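Local coordinates for putative enoyl-CoA hydratase/isomerase (Acinetobacter baumannii, PDB 3FDU), which probably acts on acyl-CoA thioesters as an enoyl-CoA hydratase or isomerase of the crotonase superfamily, at residues G13-L18 against T191-A196; P101-V106 against Q197-L202. The protein carries 4 engineered substitutions. One frame throughout, in Å; residues are numbered along the deposited sequence.

How the interactions relate
Interactions 1 and 2 set consecutive segments, 191-196 and 197-202, on helix 188-200 and just beyond it, against two strands of one sheet. Strand 52-57 runs between those strands. The contact centres lie about 5 Å apart and the contacts touch. V15 CG2 is 3.8 Å from T200 CG2, and I103 CD1 is 3.7 Å from A196 N. Interaction 1 has a water bridge at its border; interaction 2 is apolar between its segments and touches the second subunit. In crotonase relatives the oxyanion-hole NH groups lie after the strand equivalent to 52-57 and at the start of the helix equivalent to 113-116. Interaction 2 uses P101, just before strand 102-106, and I103 near its N-terminal end, away from that side.

Interaction 1: G13-L18 against T191-A196; sequences GGVLTL and TAQATA
Q193 OE1 and T17 OG1 share one water. The water donates to Q193 OE1 at 2.6 Å. It lies 2.7 Å from T17 OG1. T17 OG1 and Q193 OE1 are 4.2 Å apart, and the water links them. The Q193 chain bends at chi2 (67°), which turns its amide end toward the strand. The other end of that amide, NE2, is hydrogen-bonded to Q197 OE1 one helical turn later. The amide is thus tethered at both of its polar atoms. Beside the bridge the contact is apolar. V15 straddles A196: its CG1 and CG2 each lie 3.8 Å from A196 CB. With CG1 anti to the backbone N (chi1 -178°), V15 CG1 also passes 3.7 Å from Q193 OE1. A196 CB reaches on to V52, V54 and I103, and so enters the buried layer between helix and sheet. T17 lies nearer the border, where the water sits. The local strand and helix axes come within 9.7 Å and run nearly antiparallel, at 154°. This is a helix laid over one face of the central sheet, as expected for the crotonase fold.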
ATOM      1  N   GLY A  13      28.603 -19.369  -8.812  1.00 29.59           N
ATOM      2  CA  GLY A  13      27.624 -19.326  -9.903  1.00 28.92           C
ATOM      3  C   GLY A  13      26.868 -17.997 -10.007  1.00 27.88           C
ATOM      4  O   GLY A  13      25.656 -17.995 -10.285  1.00 28.08           O
ATOM      5  N   GLY A  14      27.574 -16.880  -9.799  1.00 26.57           N
ATOM      6  CA  GLY A  14      26.997 -15.526  -9.879  1.00 25.43           C
ATOM      7  C   GLY A  14      26.175 -15.098  -8.647  1.00 25.29           C
ATOM      8  O   GLY A  14      25.674 -13.957  -8.587  1.00 24.38           O
ATOM      9  N   VAL A  15      26.032 -16.009  -7.678  1.00 24.82           N
ATOM     10  CA  VAL A  15      25.339 -15.699  -6.414  1.00 25.09           C
ATOM     11  C   VAL A  15      26.284 -15.315  -5.270  1.00 25.31           C
ATOM     12  O   VAL A  15      27.108 -16.129  -4.814  1.00 25.99           O
ATOM     13  CB  VAL A  15      24.463 -16.868  -5.923  1.00 24.04           C
ATOM     14  CG1 VAL A  15      23.764 -16.447  -4.650  1.00 23.12           C
ATOM     15  CG2 VAL A  15      23.408 -17.293  -6.994  1.00 23.33           C
ATOM     16  N   LEU A  16      26.187 -14.077  -4.821  1.00 23.92           N
ATOM     17  CA  LEU A  16      27.010 -13.628  -3.698  1.00 24.04           C
ATOM     18  C   LEU A  16      26.195 -13.772  -2.413  1.00 23.83           C
ATOM     19  O   LEU A  16      25.117 -13.168  -2.295  1.00 23.73           O
ATOM     20  CB  LEU A  16      27.439 -12.179  -3.894  1.00 22.11           C
ATOM     21  CG  LEU A  16      27.992 -11.556  -2.598  1.00 23.93           C
ATOM     22  CD1 LEU A  16      29.210 -12.302  -2.035  1.00 25.41           C
ATOM     23  CD2 LEU A  16      28.365 -10.038  -2.790  1.00 22.42           C
ATOM     24  N   THR A  17      26.647 -14.606  -1.478  1.00 24.03           N
ATOM     25  CA  THR A  17      25.902 -14.787  -0.225  1.00 24.05           C
ATOM     26  C   THR A  17      26.683 -14.061   0.841  1.00 24.41           C
ATOM     27  O   THR A  17      27.881 -14.344   1.049  1.00 26.21           O
ATOM     28  CB  THR A  17      25.679 -16.295   0.180  1.00 25.27           C
ATOM     29  OG1 THR A  17      24.989 -16.996  -0.861  1.00 26.41           O
ATOM     30  CG2 THR A  17      24.834 -16.436   1.492  1.00 22.03           C
ATOM     31  N   LEU A  18      26.039 -13.080   1.472  1.00 22.46           N
ATOM     32  CA  LEU A  18      26.651 -12.334   2.574  1.00 21.94           C
ATOM     33  C   LEU A  18      25.993 -12.796   3.868  1.00 21.13           C
ATOM     34  O   LEU A  18      24.785 -12.650   4.066  1.00 19.91           O
ATOM     35  CB  LEU A  18      26.482 -10.822   2.399  1.00 21.70           C
ATOM     36  CG  LEU A  18      27.281 -10.213   1.218  1.00 23.64           C
ATOM     37  CD1 LEU A  18      26.973  -8.753   1.005  1.00 21.67           C
ATOM     38  CD2 LEU A  18      28.769 -10.403   1.497  1.00 24.65           C
ATOM     39  N   THR A 191      15.573 -21.718   0.146  1.00 21.09           N
ATOM     40  CA  THR A 191      14.672 -21.016  -0.767  1.00 20.51           C
ATOM     41  C   THR A 191      15.353 -19.773  -1.351  1.00 20.22           C
ATOM     42  O   THR A 191      15.226 -19.458  -2.561  1.00 20.36           O
ATOM     43  CB  THR A 191      13.357 -20.572  -0.080  1.00 21.05           C
ATOM     44  OG1 THR A 191      12.583 -21.715   0.304  1.00 20.75           O
ATOM     45  CG2 THR A 191      12.514 -19.726  -1.047  1.00 20.23           C
ATOM     46  N   ALA A 192      16.060 -19.034  -0.501  1.00 19.13           N
ATOM     47  CA  ALA A 192      16.703 -17.812  -0.963  1.00 18.14           C
ATOM     48  C   ALA A 192      17.758 -18.163  -2.047  1.00 20.24           C
ATOM     49  O   ALA A 192      17.935 -17.436  -3.030  1.00 19.81           O
ATOM     50  CB  ALA A 192      17.362 -17.118   0.161  1.00 18.16           C
ATOM     51  N   GLN A 193      18.469 -19.258  -1.826  1.00 20.02           N
ATOM     52  CA  GLN A 193      19.496 -19.705  -2.757  1.00 20.43           C
ATOM     53  C   GLN A 193      18.868 -20.193  -4.072  1.00 19.62           C
ATOM     54  O   GLN A 193      19.389 -19.851  -5.113  1.00 20.19           O
ATOM     55  CB  GLN A 193      20.385 -20.807  -2.095  1.00 19.68           C
ATOM     56  CG  GLN A 193      21.258 -21.589  -3.094  1.00 23.10           C
ATOM     57  CD  GLN A 193      22.367 -20.726  -3.741  1.00 25.54           C
ATOM     58  OE1 GLN A 193      22.810 -19.714  -3.186  1.00 26.62           O
ATOM     59  NE2 GLN A 193      22.831 -21.154  -4.906  1.00 27.32           N
ATOM     60  N   ALA A 194      17.756 -20.946  -4.029  1.00 21.63           N
ATOM     61  CA  ALA A 194      17.118 -21.421  -5.296  1.00 21.79           C
ATOM     62  C   ALA A 194      16.548 -20.274  -6.118  1.00 21.69           C
ATOM     63  O   ALA A 194      16.565 -20.288  -7.368  1.00 20.21           O
ATOM     64  CB  ALA A 194      16.013 -22.470  -5.027  1.00 21.74           C
ATOM     65  N   THR A 195      15.984 -19.290  -5.414  1.00 20.33           N
ATOM     66  CA  THR A 195      15.500 -18.090  -6.062  1.00 19.75           C
ATOM     67  C   THR A 195      16.659 -17.317  -6.685  1.00 19.42           C
ATOM     68  O   THR A 195      16.545 -16.858  -7.814  1.00 19.44           O
ATOM     69  CB  THR A 195      14.659 -17.234  -5.063  1.00 20.46           C
ATOM     70  OG1 THR A 195      13.636 -18.059  -4.530  1.00 22.20           O
ATOM     71  CG2 THR A 195      13.923 -16.094  -5.736  1.00 20.16           C
ATOM     72  N   ALA A 196      17.754 -17.122  -5.953  1.00 18.97           N
ATOM     73  CA  ALA A 196      18.919 -16.422  -6.503  1.00 21.06           C
ATOM     74  C   ALA A 196      19.452 -17.137  -7.797  1.00 22.25           C
ATOM     75  O   ALA A 196      19.831 -16.463  -8.740  1.00 21.08           O
ATOM     76  CB  ALA A 196      20.027 -16.340  -5.488  1.00 19.93           C
TER
HETATM   77  O   HOH W   1      22.660 -18.295  -0.980  1.00 26.00           O

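Interaction 2: P101-V106 against Q197-L202; sequences PLIIAV and QHLTAL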
ATOM      1  N   PRO A 101      19.511  -7.656  -8.113  1.00 17.97           N
ATOM      2  CA  PRO A 101      18.456  -8.096  -7.185  1.00 17.79           C
ATOM      3  C   PRO A 101      19.088  -8.398  -5.800  1.00 18.17           C
ATOM      4  O   PRO A 101      20.194  -8.984  -5.730  1.00 17.74           O
ATOM      5  CB  PRO A 101      17.909  -9.365  -7.833  1.00 18.47           C
ATOM      6  CG  PRO A 101      18.258  -9.186  -9.405  1.00 17.70           C
ATOM      7  CD  PRO A 101      19.650  -8.550  -9.284  1.00 17.38           C
ATOM      8  N   LEU A 102      18.401  -7.971  -4.733  1.00 17.58           N
ATOM      9  CA  LEU A 102      18.822  -8.184  -3.320  1.00 16.36           C
ATOM     10  C   LEU A 102      17.764  -9.053  -2.634  1.00 17.81           C
ATOM     11  O   LEU A 102      16.586  -8.654  -2.543  1.00 16.17           O
ATOM     12  CB  LEU A 102      18.949  -6.848  -2.578  1.00 16.51           C
ATOM     13  CG  LEU A 102      19.365  -6.930  -1.083  1.00 19.47           C
ATOM     14  CD1 LEU A 102      20.725  -7.666  -0.901  1.00 17.65           C
ATOM     15  CD2 LEU A 102      19.466  -5.525  -0.484  1.00 18.08           C
ATOM     16  N   ILE A 103      18.157 -10.256  -2.195  1.00 16.56           N
ATOM     17  CA  ILE A 103      17.248 -11.125  -1.493  1.00 17.69           C
ATOM     18  C   ILE A 103      17.718 -11.216  -0.053  1.00 17.77           C
ATOM     19  O   ILE A 103      18.913 -11.300   0.182  1.00 18.76           O
ATOM     20  CB  ILE A 103      17.202 -12.552  -2.109  1.00 18.16           C
ATOM     21  CG1 ILE A 103      16.846 -12.500  -3.619  1.00 15.37           C
ATOM     22  CG2 ILE A 103      16.280 -13.497  -1.309  1.00 17.32           C
ATOM     23  CD1 ILE A 103      17.014 -13.859  -4.313  1.00 17.22           C
ATOM     24  N   ILE A 104      16.771 -11.181   0.898  1.00 17.79           N
ATOM     25  CA  ILE A 104      17.069 -11.358   2.313  1.00 16.94           C
ATOM     26  C   ILE A 104      16.344 -12.594   2.843  1.00 17.28           C
ATOM     27  O   ILE A 104      15.161 -12.868   2.511  1.00 17.79           O
ATOM     28  CB  ILE A 104      16.739 -10.091   3.136  1.00 18.09           C
ATOM     29  CG1 ILE A 104      17.722  -8.960   2.689  1.00 19.37           C
ATOM     30  CG2 ILE A 104      16.875 -10.394   4.677  1.00 16.13           C
ATOM     31  CD1 ILE A 104      17.666  -7.644   3.470  1.00 19.59           C
ATOM     32  N   ALA A 105      17.025 -13.349   3.682  1.00 16.07           N
ATOM     33  CA  ALA A 105      16.386 -14.518   4.272  1.00 17.27           C
ATOM     34  C   ALA A 105      16.425 -14.379   5.795  1.00 17.72           C
ATOM     35  O   ALA A 105      17.490 -14.196   6.341  1.00 18.55           O
ATOM     36  CB  ALA A 105      17.136 -15.845   3.834  1.00 17.56           C
ATOM     37  N   VAL A 106      15.282 -14.509   6.467  1.00 17.52           N
ATOM     38  CA  VAL A 106      15.214 -14.214   7.903  1.00 18.31           C
ATOM     39  C   VAL A 106      14.879 -15.478   8.717  1.00 17.59           C
ATOM     40  O   VAL A 106      13.927 -16.179   8.389  1.00 16.90           O
ATOM     41  CB  VAL A 106      14.111 -13.134   8.179  1.00 17.61           C
ATOM     42  CG1 VAL A 106      13.973 -12.829   9.676  1.00 19.56           C
ATOM     43  CG2 VAL A 106      14.472 -11.853   7.432  1.00 18.32           C
ATOM     44  N   GLN A 197      19.481 -18.469  -7.793  1.00 23.65           N
ATOM     45  CA  GLN A 197      19.953 -19.231  -8.957  1.00 25.12           C
ATOM     46  C   GLN A 197      18.990 -19.041 -10.125  1.00 25.39           C
ATOM     47  O   GLN A 197      19.428 -18.889 -11.275  1.00 25.96           O
ATOM     48  CB  GLN A 197      20.027 -20.726  -8.633  1.00 27.12           C
ATOM     49  CG  GLN A 197      21.297 -21.172  -7.912  1.00 33.27           C
ATOM     50  CD  GLN A 197      21.163 -22.574  -7.255  1.00 42.07           C
ATOM     51  OE1 GLN A 197      22.022 -22.993  -6.467  1.00 45.44           O
ATOM     52  NE2 GLN A 197      20.091 -23.292  -7.581  1.00 45.49           N
ATOM     53  N   HIS A 198      17.685 -19.084  -9.855  1.00 24.08           N
ATOM     54  CA  HIS A 198      16.708 -18.806 -10.906  1.00 25.19           C
ATOM     55  C   HIS A 198      16.938 -17.421 -11.512  1.00 24.27           C
ATOM     56  O   HIS A 198      16.949 -17.265 -12.727  1.00 25.14           O
ATOM     57  CB  HIS A 198      15.269 -18.952 -10.384  1.00 25.51           C
ATOM     58  CG  HIS A 198      14.206 -18.525 -11.371  1.00 30.56           C
ATOM     59  ND1 HIS A 198      14.099 -19.059 -12.639  1.00 33.53           N
ATOM     60  CD2 HIS A 198      13.155 -17.675 -11.239  1.00 32.15           C
ATOM     61  CE1 HIS A 198      13.058 -18.531 -13.258  1.00 32.70           C
ATOM     62  NE2 HIS A 198      12.465 -17.692 -12.424  1.00 33.07           N
ATOM     63  N   LEU A 199      17.135 -16.406 -10.677  1.00 23.28           N
ATOM     64  CA  LEU A 199      17.400 -15.077 -11.202  1.00 22.79           C
ATOM     65  C   LEU A 199      18.716 -15.012 -12.007  1.00 23.84           C
ATOM     66  O   LEU A 199      18.766 -14.281 -13.004  1.00 25.15           O
ATOM     67  CB  LEU A 199      17.388 -14.001 -10.094  1.00 21.05           C
ATOM     68  CG  LEU A 199      16.028 -13.834  -9.394  1.00 20.38           C
ATOM     69  CD1 LEU A 199      16.046 -12.633  -8.366  1.00 17.35           C
ATOM     70  CD2 LEU A 199      14.957 -13.633 -10.441  1.00 21.29           C
ATOM     71  N   THR A 200      19.771 -15.722 -11.594  1.00 24.48           N
ATOM     72  CA  THR A 200      21.014 -15.627 -12.373  1.00 26.23           C
ATOM     73  C   THR A 200      20.839 -16.307 -13.742  1.00 26.64           C
ATOM     74  O   THR A 200      21.592 -16.042 -14.668  1.00 29.51           O
ATOM     75  CB  THR A 200      22.237 -16.252 -11.685  1.00 27.53           C
ATOM     76  OG1 THR A 200      22.079 -17.680 -11.689  1.00 31.69           O
ATOM     77  CG2 THR A 200      22.346 -15.782 -10.273  1.00 27.10           C
ATOM     78  N   ALA A 201      19.877 -17.194 -13.891  1.00 26.54           N
ATOM     79  CA  ALA A 201      19.653 -17.766 -15.224  1.00 27.70           C
ATOM     80  C   ALA A 201      18.847 -16.842 -16.178  1.00 27.96           C
ATOM     81  O   ALA A 201      18.674 -17.184 -17.335  1.00 26.69           O
ATOM     82  CB  ALA A 201      19.004 -19.146 -15.115  1.00 27.46           C
ATOM     83  N   LEU A 202      18.361 -15.689 -15.683  1.00 26.87           N
ATOM     84  CA  LEU A 202      17.570 -14.723 -16.491  1.00 26.50           C
ATOM     85  C   LEU A 202      18.498 -13.620 -16.936  1.00 26.20           C
ATOM     86  O   LEU A 202      19.601 -13.519 -16.402  1.00 25.58           O
ATOM     87  CB  LEU A 202      16.349 -14.155 -15.699  1.00 26.15           C
ATOM     88  CG  LEU A 202      15.359 -15.253 -15.233  1.00 25.61           C
ATOM     89  CD1 LEU A 202      14.160 -14.801 -14.292  1.00 25.68           C
ATOM     90  CD2 LEU A 202      14.770 -15.969 -16.438  1.00 29.89           C
TER
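L199 packs against P101 and I103 through a single methyl, CD1. L199 CD1 lies 3.8 Å from P101 CB, at the edge of the proline ring and not over a face. I103 CD1 is a looser neighbour, 4.3 Å from L199 CD1. The L199 chain is extended at chi2 (-175°), so CD1 is the branch carried farthest from the helix backbone. All three residues are buried, yet the two segments cover only 95 Å² between them. Much of the packing is therefore with other groups. L199 also leans on V52, and I103 also packs on A192, T195, L123 and F125. P101 and I103 are held in the sheet by backbone bonds to strand 52-57. Here helix 188-200 covers a parallel part of the crotonase-fold sheet. F165 of the second subunit packs on P101, L199 and L202, so the apolar cluster continues across the subunit interface. The outward side of segment 197-202 is different. Q197, H198 and A201 are exposed there and do not touch the strand. The H198 ring has L202 CD1 3.8 Å above one face, offset toward the rim, and its NE2 is hydrogen-bonded to T166 O of the second subunit. Q197 O takes two donors: T200 OG1 at 2.9 Å, tilted 24° from the carbonyl plane, and A201 N at 3.1 Å.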